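Local atomic coordinates of sensor kinase citA (Klebsiella pneumoniae, PDB entry 1P0Z), a protein that senses citrate through its periplasmic PAS-like domain and, as a histidine kinase, probably phosphorylates the response regulator CitB to switch on the citrate-fermentation genes. Residues I14-I19 against G117-G122; P23-A28 against A35-L40; L40-R45 against R62-N67; L98-R103 against Y123-L128. All coordinates share one frame; numbering follows the deposited sequence. Where two conformers were deposited one is given.

Contact 1 (I14-I19 against G117-G122); sequences IQAMQI and GIVSVG
Val121 lays its CG2 methyl over the turn of helix 14-19 where Gln15 runs into Ala16. CG1 is anti to the backbone N (chi1 171°), which puts CG2 anti to the carbonyl carbon and aims it at backbone as much as at side chain: it rests 3.7 Å from Ala16 N and 3.9 Å from Ala16 CB. With nothing beyond a methyl on Ala16, the strand comes in close, the two CA atoms of this pair lying 5.6 Å apart and the segment axes approaching to 7.4 Å. One turn further along, Ile19 spreads its two branches over both valines. The Ile19 and Val119 side chains cross at about a right angle, and Ile19 CG2 sits evenly between the two methyls, 4.0 Å from Val119 CG1, while the CG1 arm of Ile19 carries CD1 to 4.1 Å from Val121 CG2. The two segments run roughly antiparallel (149°), so alternate strand residues follow the helix stripe of Gln15, Ala16 and Ile19. Ser120, between the valines, points to the other face of the sheet, where its OG binds a citrate ion. Gln15 adds its CB to Val121 and sends its amide off to Ser48 and Tyr123. This is the N-terminal helix of the PAS-like domain lying on the central strand of the antiparallel sheet. Since dispersion and exclusion of water alone join the two segments, the fit rests on shape: small Ala16 and beta-branched neighbours.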
loop_
_atom_site.group_PDB
_atom_site.type_symbol
_atom_site.label_atom_id
_atom_site.label_comp_id
_atom_site.label_asym_id
_atom_site.label_seq_id
_atom_site.Cartn_x
_atom_site.Cartn_y
_atom_site.Cartn_z
ATOM N N ILE A 14 3.011 -9.849 -0.520
ATOM C CA ILE A 14 2.839 -10.551 0.748
ATOM C C ILE A 14 2.720 -9.548 1.869
ATOM O O ILE A 14 1.832 -9.660 2.701
ATOM C CB ILE A 14 4.024 -11.523 1.033
ATOM C CG1 ILE A 14 3.894 -12.757 0.136
ATOM C CG2 ILE A 14 4.055 -11.921 2.527
ATOM C CD1 ILE A 14 2.620 -13.569 0.387
ATOM N N GLN A 15 3.595 -8.554 1.873
ATOM C CA GLN A 15 3.581 -7.535 2.926
ATOM C C GLN A 15 2.293 -6.699 2.879
ATOM O O GLN A 15 1.727 -6.364 3.931
ATOM C CB GLN A 15 4.788 -6.613 2.800
ATOM C CG GLN A 15 6.074 -7.334 3.197
ATOM C CD GLN A 15 7.286 -6.473 2.904
ATOM O OE1 GLN A 15 7.780 -5.783 3.790
ATOM N NE2 GLN A 15 7.754 -6.484 1.656
ATOM N N ALA A 16 1.810 -6.369 1.675
ATOM C CA ALA A 16 0.585 -5.559 1.604
ATOM C C ALA A 16 -0.615 -6.339 2.119
ATOM O O ALA A 16 -1.506 -5.769 2.744
ATOM C CB ALA A 16 0.326 -5.121 0.156
ATOM N N MET A 17 -0.639 -7.616 1.807
ATOM C CA MET A 17 -1.720 -8.469 2.297
ATOM C C MET A 17 -1.671 -8.541 3.825
ATOM O O MET A 17 -2.708 -8.405 4.490
ATOM C CB MET A 17 -1.626 -9.848 1.652
ATOM C CG MET A 17 -1.984 -9.775 0.187
ATOM S SD MET A 17 -1.860 -11.349 -0.625
ATOM C CE MET A 17 -3.184 -12.215 0.192
ATOM N N GLN A 18 -0.484 -8.744 4.381
ATOM C CA GLN A 18 -0.339 -8.854 5.828
ATOM C C GLN A 18 -0.740 -7.573 6.529
ATOM O O GLN A 18 -1.467 -7.598 7.523
ATOM C CB GLN A 18 1.115 -9.187 6.187
ATOM C CG GLN A 18 1.472 -10.578 5.810
ATOM C CD GLN A 18 2.923 -10.885 6.055
ATOM O OE1 GLN A 18 3.807 -10.127 5.647
ATOM N NE2 GLN A 18 3.182 -12.004 6.703
ATOM N N ILE A 19 -0.271 -6.438 6.020
ATOM C CA ILE A 19 -0.569 -5.179 6.675
ATOM C C ILE A 19 -2.050 -4.867 6.566
ATOM O O ILE A 19 -2.690 -4.440 7.560
ATOM C CB ILE A 19 0.250 -4.029 6.042
ATOM C CG1 ILE A 19 1.736 -4.275 6.307
ATOM C CG2 ILE A 19 -0.221 -2.687 6.568
ATOM C CD1 ILE A 19 2.634 -3.290 5.597
ATOM N N GLY A 117 -10.563 0.456 2.328
ATOM C CA GLY A 117 -9.307 1.153 2.051
ATOM C C GLY A 117 -8.341 0.254 1.296
ATOM O O GLY A 117 -8.708 -0.814 0.814
ATOM N N ILE A 118 -7.086 0.688 1.226
ATOM C CA ILE A 118 -6.081 -0.049 0.452
ATOM C C ILE A 118 -4.687 0.149 1.074
ATOM O O ILE A 118 -4.375 1.187 1.645
ATOM C CB ILE A 118 -6.078 0.489 -1.017
ATOM C CG1 ILE A 118 -5.060 -0.261 -1.888
ATOM C CG2 ILE A 118 -5.805 2.018 -1.024
ATOM C CD1 ILE A 118 -5.166 0.134 -3.415
ATOM N N VAL A 119 -3.850 -0.871 0.945
ATOM C CA VAL A 119 -2.450 -0.756 1.373
ATOM C C VAL A 119 -1.611 -1.046 0.121
ATOM O O VAL A 119 -1.908 -1.975 -0.628
ATOM C CB VAL A 119 -2.066 -1.814 2.431
ATOM C CG1 VAL A 119 -0.538 -1.784 2.684
ATOM C CG2 VAL A 119 -2.833 -1.538 3.738
ATOM N N SER A 120 -0.597 -0.211 -0.087
ATOM C CA SER A 120 0.308 -0.386 -1.233
ATOM C C SER A 120 1.719 -0.389 -0.657
ATOM O O SER A 120 2.114 0.569 0.018
ATOM C CB SER A 120 0.156 0.798 -2.208
ATOM O OG SER A 120 1.101 0.665 -3.285
ATOM N N VAL A 121 2.466 -1.461 -0.918
ATOM C CA VAL A 121 3.849 -1.543 -0.456
ATOM C C VAL A 121 4.682 -1.454 -1.732
ATOM O O VAL A 121 4.512 -2.249 -2.644
ATOM C CB VAL A 121 4.104 -2.878 0.267
ATOM C CG1 VAL A 121 5.576 -3.059 0.541
ATOM C CG2 VAL A 121 3.256 -2.912 1.575
ATOM N N GLY A 122 5.595 -0.503 -1.775
ATOM C CA GLY A 122 6.335 -0.296 -3.011
ATOM C C GLY A 122 7.846 -0.333 -2.914
ATOM O O GLY A 122 8.432 0.014 -1.885
#

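Contact 2 (P23-A28 against A35-L40); sequences PELVEA and ARIKAL
Arg36 reaches across from helix 35-40 to helix 23-28, with CB, CG, NE and NH2 each meeting a partner. Its CB lies 4.1 Å from Ala28 CB, and CG, anti to the backbone N (chi1 -179°), presses closer on the same methyl at 3.6 Å. The chain then bends at chi2 (52°). At NE a water sits in the guanidinium plane: it accepts from Arg36 NE and donates to Glu24 O, so it ties the side chain to the backbone of the facing helix. NH2 meets Glu24 OE2 in a salt bridge that approaches the guanidinium edge; the two atoms are modelled too close together for their exact positions to be trusted. As modelled, the carboxylate and guanidinium planes are 57° apart and only OE2 of Glu24 approaches NH2. Leu40 CD2 lies 3.6 Å above one guanidinium face, toward its rim.

Beneath this polar edge the packing is apolar. Ala28 CB also touches Ile37 CG1 at 3.6 Å, and Leu40 CD1 lies over the backbone of Glu24, 3.6 Å from Glu24 O. Deeper in, Leu25 CD1 and Ile37 CG2 meet more loosely, with Leu25 continuing to Val119 and Ile37 to Leu63 and Tyr64 of the sheet. Short intervening chain and near-antiparallel segment axes (157°, 9.4 Å apart) make this an alpha-alpha hairpin, part of the helical layer that packs against the sheet of this extracellular PAS domain.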
loop_
_atom_site.group_PDB
_atom_site.type_symbol
_atom_site.label_atom_id
_atom_site.label_comp_id
_atom_site.label_asym_id
_atom_site.label_seq_id
_atom_site.Cartn_x
_atom_site.Cartn_y
_atom_site.Cartn_z
ATOM N N PRO A 23 -5.994 -6.262 12.316
ATOM C CA PRO A 23 -7.196 -5.730 12.959
ATOM C C PRO A 23 -7.009 -4.295 13.444
ATOM O O PRO A 23 -7.932 -3.496 13.338
ATOM C CB PRO A 23 -7.434 -6.705 14.129
ATOM C CG PRO A 23 -6.934 -8.005 13.568
ATOM C CD PRO A 23 -5.634 -7.584 12.855
ATOM N N GLU A 24 -5.840 -3.962 13.980
ATOM C CA GLU A 24 -5.622 -2.589 14.442
ATOM C C GLU A 24 -5.678 -1.566 13.314
ATOM O O GLU A 24 -6.147 -0.419 13.516
ATOM C CB GLU A 24 -4.286 -2.477 15.168
ATOM C CG GLU A 24 -4.292 -3.203 16.515
ATOM C CD GLU A 24 -3.075 -2.884 17.355
ATOM O OE1 GLU A 24 -1.996 -3.462 17.123
ATOM O OE2 GLU A 24 -3.200 -2.037 18.255
ATOM N N LEU A 25 -5.204 -1.957 12.130
ATOM C CA LEU A 25 -5.247 -1.024 11.002
ATOM C C LEU A 25 -6.679 -0.897 10.514
ATOM O O LEU A 25 -7.122 0.196 10.176
ATOM C CB LEU A 25 -4.350 -1.497 9.841
ATOM C CG LEU A 25 -4.373 -0.524 8.649
ATOM C CD1 LEU A 25 -3.830 0.838 9.046
ATOM C CD2 LEU A 25 -3.512 -1.120 7.506
ATOM N N VAL A 26 -7.411 -2.011 10.468
ATOM C CA VAL A 26 -8.798 -1.965 10.034
ATOM C C VAL A 26 -9.543 -0.975 10.942
ATOM O O VAL A 26 -10.270 -0.116 10.462
ATOM C CB VAL A 26 -9.465 -3.357 10.147
ATOM C CG1 VAL A 26 -10.989 -3.229 9.958
ATOM C CG2 VAL A 26 -8.879 -4.306 9.123
ATOM N N GLU A 27 -9.333 -1.098 12.253
ATOM C CA GLU A 27 -9.986 -0.183 13.198
ATOM C C GLU A 27 -9.570 1.274 13.039
ATOM O O GLU A 27 -10.432 2.169 13.021
ATOM C CB GLU A 27 -9.728 -0.612 14.646
ATOM C CG GLU A 27 -10.437 0.307 15.663
ATOM C CD GLU A 27 -10.274 -0.149 17.096
ATOM O OE1 GLU A 27 -10.736 -1.262 17.417
ATOM O OE2 GLU A 27 -9.688 0.605 17.903
ATOM N N ALA A 28 -8.266 1.516 12.891
ATOM C CA ALA A 28 -7.770 2.875 12.754
ATOM C C ALA A 28 -8.318 3.517 11.475
ATOM O O ALA A 28 -8.612 4.717 11.451
ATOM C CB ALA A 28 -6.234 2.881 12.758
ATOM N N ALA A 35 -3.137 9.671 13.316
ATOM C CA ALA A 35 -1.990 9.465 14.197
ATOM C C ALA A 35 -1.847 7.991 14.528
ATOM O O ALA A 35 -0.727 7.474 14.615
ATOM C CB ALA A 35 -2.160 10.262 15.495
ATOM N N ARG A 36 -2.984 7.322 14.735
ATOM C CA ARG A 36 -2.967 5.897 15.065
ATOM C C ARG A 36 -2.397 5.111 13.850
ATOM O O ARG A 36 -1.569 4.193 14.015
ATOM C CB ARG A 36 -4.380 5.423 15.394
ATOM C CG ARG A 36 -4.482 3.951 15.771
ATOM C CD ARG A 36 -3.488 3.588 16.876
ATOM N NE ARG A 36 -3.520 2.156 17.162
ATOM C CZ ARG A 36 -2.509 1.483 17.716
ATOM N NH1 ARG A 36 -1.372 2.110 18.045
ATOM N NH2 ARG A 36 -2.631 0.180 17.938
ATOM N N ILE A 37 -2.832 5.477 12.644
ATOM C CA ILE A 37 -2.327 4.810 11.436
ATOM C C ILE A 37 -0.820 5.026 11.321
ATOM O O ILE A 37 -0.062 4.088 11.041
ATOM C CB ILE A 37 -3.051 5.342 10.179
ATOM C CG1 ILE A 37 -4.515 4.894 10.248
ATOM C CG2 ILE A 37 -2.395 4.788 8.882
ATOM C CD1 ILE A 37 -5.400 5.508 9.203
ATOM N N LYS A 38 -0.379 6.262 11.545
ATOM C CA LYS A 38 1.058 6.561 11.485
ATOM C C LYS A 38 1.848 5.726 12.502
ATOM O O LYS A 38 2.915 5.193 12.197
ATOM C CB LYS A 38 1.294 8.053 11.759
ATOM C CG LYS A 38 2.753 8.473 11.698
ATOM C CD LYS A 38 2.876 9.953 12.097
ATOM C CE LYS A 38 4.177 10.607 11.612
ATOM N NZ LYS A 38 5.416 9.892 11.960
ATOM N N ALA A 39 1.318 5.626 13.726
ATOM C CA ALA A 39 1.981 4.838 14.771
ATOM C C ALA A 39 2.099 3.359 14.396
ATOM O O ALA A 39 3.066 2.674 14.784
ATOM C CB ALA A 39 1.222 4.974 16.089
ATOM N N LEU A 40 1.120 2.865 13.639
ATOM C CA LEU A 40 1.137 1.466 13.223
ATOM C C LEU A 40 2.049 1.223 12.017
ATOM O O LEU A 40 2.787 0.233 11.970
ATOM C CB LEU A 40 -0.277 0.998 12.856
ATOM C CG LEU A 40 -1.312 0.840 13.979
ATOM C CD1 LEU A 40 -2.744 0.739 13.388
ATOM C CD2 LEU A 40 -0.975 -0.407 14.810
HETATM O O HOH W 1 -5.904 0.552 16.443
#

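Contact 3 (L40-R45 against R62-N67); sequences LIDPMR and RLYHVN
The Tyr64 hydroxyl is squeezed between a carboxylate and a guanidinium at very short range. It donates to Asp42 OD1 at only 2.5 Å, on the lone pair of OD1 that faces away from the other carboxylate oxygen, and Arg45 NH1 crowds the same hydroxyl oxygen, Tyr64 OH, at 2.7 Å at an angle too poor for a hydrogen bond. The carboxylate plane is turned 66° from the ring, yet OD1 itself lies in the ring plane, at its edge. Arg45 NH1 closes the triangle with a weak, bent bond to Asp42 OD1 (3.3 Å, 122°) that forms part of a salt bridge. The negative carboxylate would favour a proton kept on the phenol, while the guanidinium should temper the charge of the acid, whose OD2 also pairs with Lys38.

Tyr64 gets there by holding CG anti to the backbone N (chi1 178°), so the ring projects from strand 62-64 to helix 40-45. Leu63 and Tyr64 both face Val55 in a classic beta bulge at this outer strand of the PAS-like sheet. Just beyond it His65 points away from the helix and, like Arg62, contributes to the citrate site, its ring fixed by Asn67 N bonding to His65 ND1 at 3.0 Å.

Ile41 covers one face of the phenol: its CG2, anti to the backbone N, makes a CH-pi contact, coming within 3.4 Å of Tyr64 CE1. Arg45, bent at chi2 and chi3, stands its guanidinium almost perpendicular to the ring, and Val66 CG1 lies 3.4 Å from the guanidinium plane, over one face and toward its rim.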
loop_
_atom_site.group_PDB
_atom_site.type_symbol
_atom_site.label_atom_id
_atom_site.label_comp_id
_atom_site.label_asym_id
_atom_site.label_seq_id
_atom_site.Cartn_x
_atom_site.Cartn_y
_atom_site.Cartn_z
ATOM N N LEU A 40 1.120 2.865 13.639
ATOM C CA LEU A 40 1.137 1.466 13.223
ATOM C C LEU A 40 2.049 1.223 12.017
ATOM O O LEU A 40 2.787 0.233 11.970
ATOM C CB LEU A 40 -0.277 0.998 12.856
ATOM C CG LEU A 40 -1.312 0.840 13.979
ATOM C CD1 LEU A 40 -2.744 0.739 13.388
ATOM C CD2 LEU A 40 -0.975 -0.407 14.810
ATOM N N ILE A 41 2.004 2.129 11.049
ATOM C CA ILE A 41 2.780 1.932 9.829
ATOM C C ILE A 41 4.243 2.335 9.893
ATOM O O ILE A 41 5.086 1.674 9.320
ATOM C CB ILE A 41 2.118 2.650 8.641
ATOM C CG1 ILE A 41 0.666 2.166 8.476
ATOM C CG2 ILE A 41 2.917 2.404 7.387
ATOM C CD1 ILE A 41 0.514 0.704 8.166
ATOM N N ASP A 42 4.554 3.425 10.597
ATOM C CA ASP A 42 5.957 3.851 10.666
ATOM C C ASP A 42 6.920 2.737 11.062
ATOM O O ASP A 42 7.959 2.581 10.436
ATOM C CB ASP A 42 6.139 4.995 11.671
ATOM C CG ASP A 42 5.821 6.361 11.093
ATOM O OD1 ASP A 42 5.628 6.515 9.862
ATOM O OD2 ASP A 42 5.793 7.337 11.895
ATOM N N PRO A 43 6.608 1.989 12.132
ATOM C CA PRO A 43 7.563 0.935 12.497
ATOM C C PRO A 43 7.675 -0.129 11.416
ATOM O O PRO A 43 8.740 -0.715 11.241
ATOM C CB PRO A 43 6.992 0.347 13.798
ATOM C CG PRO A 43 6.022 1.429 14.307
ATOM C CD PRO A 43 5.444 1.992 13.032
ATOM N N MET A 44 6.578 -0.381 10.701
ATOM C CA MET A 44 6.622 -1.383 9.639
ATOM C C MET A 44 7.431 -0.876 8.447
ATOM O O MET A 44 8.162 -1.643 7.790
ATOM C CB MET A 44 5.199 -1.769 9.222
ATOM C CG MET A 44 4.388 -2.205 10.417
ATOM S SD MET A 44 2.893 -3.069 10.016
ATOM C CE MET A 44 3.594 -4.704 9.663
ATOM N N ARG A 45 7.298 0.423 8.174
ATOM C CA ARG A 45 8.022 1.065 7.063
ATOM C C ARG A 45 9.528 0.996 7.390
ATOM O O ARG A 45 10.354 0.670 6.514
ATOM C CB ARG A 45 7.505 2.518 6.941
ATOM C CG ARG A 45 8.030 3.345 5.808
ATOM C CD ARG A 45 9.315 4.063 6.228
ATOM N NE ARG A 45 9.333 5.467 5.801
ATOM C CZ ARG A 45 8.544 6.421 6.309
ATOM N NH1 ARG A 45 7.667 6.135 7.255
ATOM N NH2 ARG A 45 8.662 7.672 5.889
ATOM N N ARG A 62 -5.445 9.389 0.548
ATOM C CA ARG A 62 -4.383 8.878 1.421
ATOM C C ARG A 62 -4.543 9.197 2.898
ATOM O O ARG A 62 -4.789 10.344 3.275
ATOM C CB ARG A 62 -3.009 9.367 0.954
ATOM C CG ARG A 62 -2.662 8.948 -0.484
ATOM C CD ARG A 62 -1.164 9.248 -0.755
ATOM N NE ARG A 62 -0.846 9.097 -2.181
ATOM C CZ ARG A 62 -1.065 10.056 -3.081
ATOM N NH1 ARG A 62 -1.585 11.235 -2.701
ATOM N NH2 ARG A 62 -0.795 9.835 -4.357
ATOM N N LEU A 63 -4.432 8.147 3.710
ATOM C CA LEU A 63 -4.471 8.260 5.155
ATOM C C LEU A 63 -3.027 8.212 5.687
ATOM O O LEU A 63 -2.755 8.601 6.831
ATOM C CB LEU A 63 -5.287 7.114 5.762
ATOM C CG LEU A 63 -6.729 7.015 5.276
ATOM C CD1 LEU A 63 -7.390 5.779 5.865
ATOM C CD2 LEU A 63 -7.497 8.286 5.647
ATOM N N TYR A 64 -2.106 7.717 4.843
ATOM C CA TYR A 64 -0.696 7.645 5.205
ATOM C C TYR A 64 0.157 7.614 3.955
ATOM O O TYR A 64 -0.197 6.943 2.977
ATOM C CB TYR A 64 -0.402 6.364 6.031
ATOM C CG TYR A 64 1.073 6.201 6.405
ATOM C CD1 TYR A 64 1.983 5.619 5.513
ATOM C CD2 TYR A 64 1.550 6.618 7.660
ATOM C CE1 TYR A 64 3.337 5.453 5.864
ATOM C CE2 TYR A 64 2.894 6.459 8.025
ATOM C CZ TYR A 64 3.779 5.872 7.131
ATOM O OH TYR A 64 5.066 5.654 7.542
ATOM N N HIS A 65 1.265 8.356 3.992
ATOM C CA HIS A 65 2.238 8.363 2.909
ATOM C C HIS A 65 3.564 8.753 3.567
ATOM O O HIS A 65 3.579 9.408 4.634
ATOM C CB HIS A 65 1.841 9.378 1.824
ATOM C CG HIS A 65 2.617 9.242 0.549
ATOM N ND1 HIS A 65 3.881 9.782 0.372
ATOM C CD2 HIS A 65 2.291 8.654 -0.626
ATOM C CE1 HIS A 65 4.292 9.536 -0.860
ATOM N NE2 HIS A 65 3.348 8.855 -1.488
ATOM N N VAL A 66 4.671 8.355 2.964
ATOM C CA VAL A 66 5.974 8.689 3.545
ATOM C C VAL A 66 6.216 10.191 3.494
ATOM O O VAL A 66 6.980 10.706 4.315
ATOM C CB VAL A 66 7.123 7.932 2.839
ATOM C CG1 VAL A 66 6.952 6.432 3.100
ATOM C CG2 VAL A 66 7.112 8.222 1.341
ATOM N N ASN A 67 5.569 10.871 2.551
ATOM C CA ASN A 67 5.676 12.330 2.411
ATOM C C ASN A 67 4.386 12.917 2.956
ATOM O O ASN A 67 3.285 12.734 2.420
ATOM C CB ASN A 67 5.979 12.659 0.962
ATOM C CG ASN A 67 7.292 12.031 0.532
ATOM O OD1 ASN A 67 8.215 11.904 1.329
ATOM N ND2 ASN A 67 7.384 11.651 -0.715
#

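Contact 4 (L98-R103 against Y123-L128). With OMO (Mo(VI)(=O)(oh)2 cluster), chain N.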
loop_
_atom_site.group_PDB
_atom_site.type_symbol
_atom_site.label_atom_id
_atom_site.label_comp_id
_atom_site.label_asym_id
_atom_site.label_seq_id
_atom_site.Cartn_x
_atom_site.Cartn_y
_atom_site.Cartn_z
ATOM N N LEU A 98 7.311 8.935 -6.136
ATOM C CA LEU A 98 8.558 8.378 -5.663
ATOM C C LEU A 98 9.389 7.629 -6.701
ATOM O O LEU A 98 10.435 7.025 -6.371
ATOM C CB LEU A 98 8.282 7.483 -4.441
ATOM C CG LEU A 98 7.532 8.208 -3.302
ATOM C CD1 LEU A 98 7.051 7.216 -2.221
ATOM C CD2 LEU A 98 8.444 9.232 -2.688
ATOM N N GLY A 99 8.933 7.622 -7.948
ATOM C CA GLY A 99 9.700 6.970 -8.991
ATOM C C GLY A 99 9.088 5.652 -9.464
ATOM O O GLY A 99 8.202 5.104 -8.801
ATOM N N SER A 100 9.548 5.141 -10.606
ATOM C CA SER A 100 9.036 3.882 -11.131
ATOM C C SER A 100 9.233 2.791 -10.079
ATOM O O SER A 100 10.365 2.479 -9.678
ATOM C CB SER A 100 9.732 3.521 -12.437
ATOM O OG SER A 100 9.074 2.416 -13.013
ATOM N N SER A 101 8.110 2.216 -9.636
ATOM C CA SER A 101 8.180 1.217 -8.571
ATOM C C SER A 101 7.221 0.069 -8.753
ATOM O O SER A 101 6.159 0.217 -9.350
ATOM C CB SER A 101 7.806 1.897 -7.227
ATOM O OG SER A 101 6.505 2.540 -7.283
ATOM N N LEU A 102 7.595 -1.092 -8.216
ATOM C CA LEU A 102 6.732 -2.285 -8.251
ATOM C C LEU A 102 5.933 -2.191 -6.944
ATOM O O LEU A 102 6.545 -2.023 -5.882
ATOM C CB LEU A 102 7.619 -3.536 -8.256
ATOM C CG LEU A 102 7.043 -4.841 -8.813
ATOM C CD1 LEU A 102 6.573 -4.648 -10.232
ATOM C CD2 LEU A 102 8.108 -5.917 -8.753
ATOM N N ARG A 103 4.598 -2.310 -7.004
ATOM C CA ARG A 103 3.729 -2.170 -5.834
ATOM C C ARG A 103 2.993 -3.450 -5.576
ATOM O O ARG A 103 2.575 -4.102 -6.531
ATOM C CB ARG A 103 2.607 -1.136 -6.071
ATOM C CG ARG A 103 3.094 0.264 -6.421
ATOM C CD ARG A 103 3.101 0.523 -8.003
ATOM N NE ARG A 103 3.568 1.905 -8.080
ATOM C CZ ARG A 103 2.769 2.979 -7.996
ATOM N NH1 ARG A 103 1.459 2.828 -7.915
ATOM N NH2 ARG A 103 3.324 4.208 -7.842
ATOM N N TYR A 123 8.443 -0.783 -4.024
ATOM C CA TYR A 123 9.910 -0.856 -4.159
ATOM C C TYR A 123 10.308 -0.087 -5.417
ATOM O O TYR A 123 9.938 -0.471 -6.521
ATOM C CB TYR A 123 10.390 -2.299 -4.323
ATOM C CG TYR A 123 10.308 -3.130 -3.061
ATOM C CD1 TYR A 123 9.085 -3.626 -2.607
ATOM C CD2 TYR A 123 11.460 -3.433 -2.342
ATOM C CE1 TYR A 123 9.006 -4.425 -1.446
ATOM C CE2 TYR A 123 11.408 -4.223 -1.178
ATOM C CZ TYR A 123 10.165 -4.709 -0.741
ATOM O OH TYR A 123 10.133 -5.438 0.413
ATOM N N THR A 124 11.016 1.031 -5.279
ATOM C CA THR A 124 11.406 1.786 -6.472
ATOM C C THR A 124 12.552 1.031 -7.164
ATOM O O THR A 124 13.602 0.776 -6.577
ATOM C CB THR A 124 11.826 3.213 -6.093
ATOM O OG1 THR A 124 10.665 3.904 -5.622
ATOM C CG2 THR A 124 12.442 3.956 -7.315
ATOM N N ILE A 125 12.334 0.727 -8.430
ATOM C CA ILE A 125 13.218 -0.104 -9.199
ATOM C C ILE A 125 14.657 0.316 -9.318
ATOM O O ILE A 125 15.576 -0.518 -9.184
ATOM C CB ILE A 125 12.553 -0.393 -10.582
ATOM C CG1 ILE A 125 11.301 -1.279 -10.335
ATOM C CG2 ILE A 125 13.488 -1.204 -11.473
ATOM C CD1 ILE A 125 10.360 -1.411 -11.538
ATOM N N GLU A 126 14.865 1.595 -9.505
ATOM C CA GLU A 126 16.213 2.048 -9.667
ATOM C C GLU A 126 17.024 1.830 -8.413
ATOM O O GLU A 126 18.247 1.731 -8.509
ATOM C CB GLU A 126 16.209 3.522 -10.110
ATOM C CG GLU A 126 17.312 4.403 -9.526
ATOM C CD GLU A 126 16.902 5.005 -8.183
ATOM O OE1 GLU A 126 15.877 5.723 -8.117
ATOM O OE2 GLU A 126 17.600 4.762 -7.187
ATOM N N GLN A 127 16.366 1.737 -7.254
ATOM C CA GLN A 127 17.046 1.550 -5.982
ATOM C C GLN A 127 17.267 0.081 -5.567
ATOM O O GLN A 127 17.835 -0.198 -4.520
ATOM C CB GLN A 127 16.277 2.279 -4.884
ATOM C CG GLN A 127 16.240 3.806 -5.020
ATOM C CD GLN A 127 15.180 4.431 -4.112
ATOM O OE1 GLN A 127 15.063 4.077 -2.936
ATOM N NE2 GLN A 127 14.406 5.359 -4.658
ATOM N N LEU A 128 16.800 -0.864 -6.367
ATOM C CA LEU A 128 17.025 -2.262 -6.011
ATOM C C LEU A 128 18.532 -2.585 -5.991
ATOM O O LEU A 128 19.291 -2.049 -6.785
ATOM C CB LEU A 128 16.367 -3.183 -7.040
ATOM C CG LEU A 128 14.835 -3.125 -7.062
ATOM C CD1 LEU A 128 14.322 -4.010 -8.187
ATOM C CD2 LEU A 128 14.271 -3.576 -5.729
HETATM O OM1 OMO N . 0.630 8.089 -7.584
HETATM MO MO OMO N . 0.072 6.432 -6.896
HETATM O OR1 OMO N . 0.268 5.454 -8.288
HETATM O OM2 OMO N . -1.649 6.709 -6.834
HETATM O O HOH W 2 12.183 6.965 -4.266
HETATM O O HOH W 3 12.760 3.345 -10.601
#
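Three backbone bonds make the tight part of this contact. Leu102 N gives to Tyr123 O at 3.0 Å, and Tyr123 N returns a straighter bond (163°) to Leu102 O at 2.9 Å, which takes it in the carbonyl plane. Ile125 N reaches Ser100 O just as closely, 2.9 Å away and again in the carbonyl plane. Between them, Ser101 and Thr124 form an antiparallel non-hydrogen-bonded pair with CA atoms only 3.9 Å apart, so Ser101 CB packs on the backbone of Tyr123 and Thr124. Leu102 and Tyr123 point to the opposite face, where the tyrosine lies against helix 6-20 and its hydroxyl bonds to Asp49.

Toward Leu98 the grip loosens to a side chain and water. Thr124 OG1 approaches Leu98 O from well above that carbonyl's plane, 3.2 Å off. One water links Leu98 O to Gln127 NE2, another Ser100 O to Glu126 N, so each of these carbonyls takes a protein donor and a water.

Arg103 turns away from Tyr123-Leu128 and, bent at chi2, binds the molybdenum oxo cluster (OMO): NH1 gives to OR1 at 2.9 Å (155°), NH2 to the same oxygen weakly, and Asp79 also pairs with NH1. This citrate-binding residue sits next to Leu102, whose backbone is held at both its N and O, consistent with a charged group held ready for anions, its charge probably moderated by Asp79.

How the contacts relate
Contact 1 is the core of the set, wholly apolar and buried; contacts 2, 3 and 4 lie further out, each partly buried. Contacts 2 and 3 mix apolar packing with charge, whereas contact 4 is strand pairing with water at its loose end. Contacts 2 and 3 share Leu40 on helix 34-47 and touch through Ile37 on Leu63 and Tyr64, one joining that helix to another helix, the other to the edge strand. Contacts 1 and 4 both draw on strand 115-124, bridged by Gln15 and Tyr123. Leu25 joins contact 2 to contact 1, Ile41 joins contact 3 to it, and Leu98 touches His65 and Val66 where contacts 3 and 4 meet beside the citrate site.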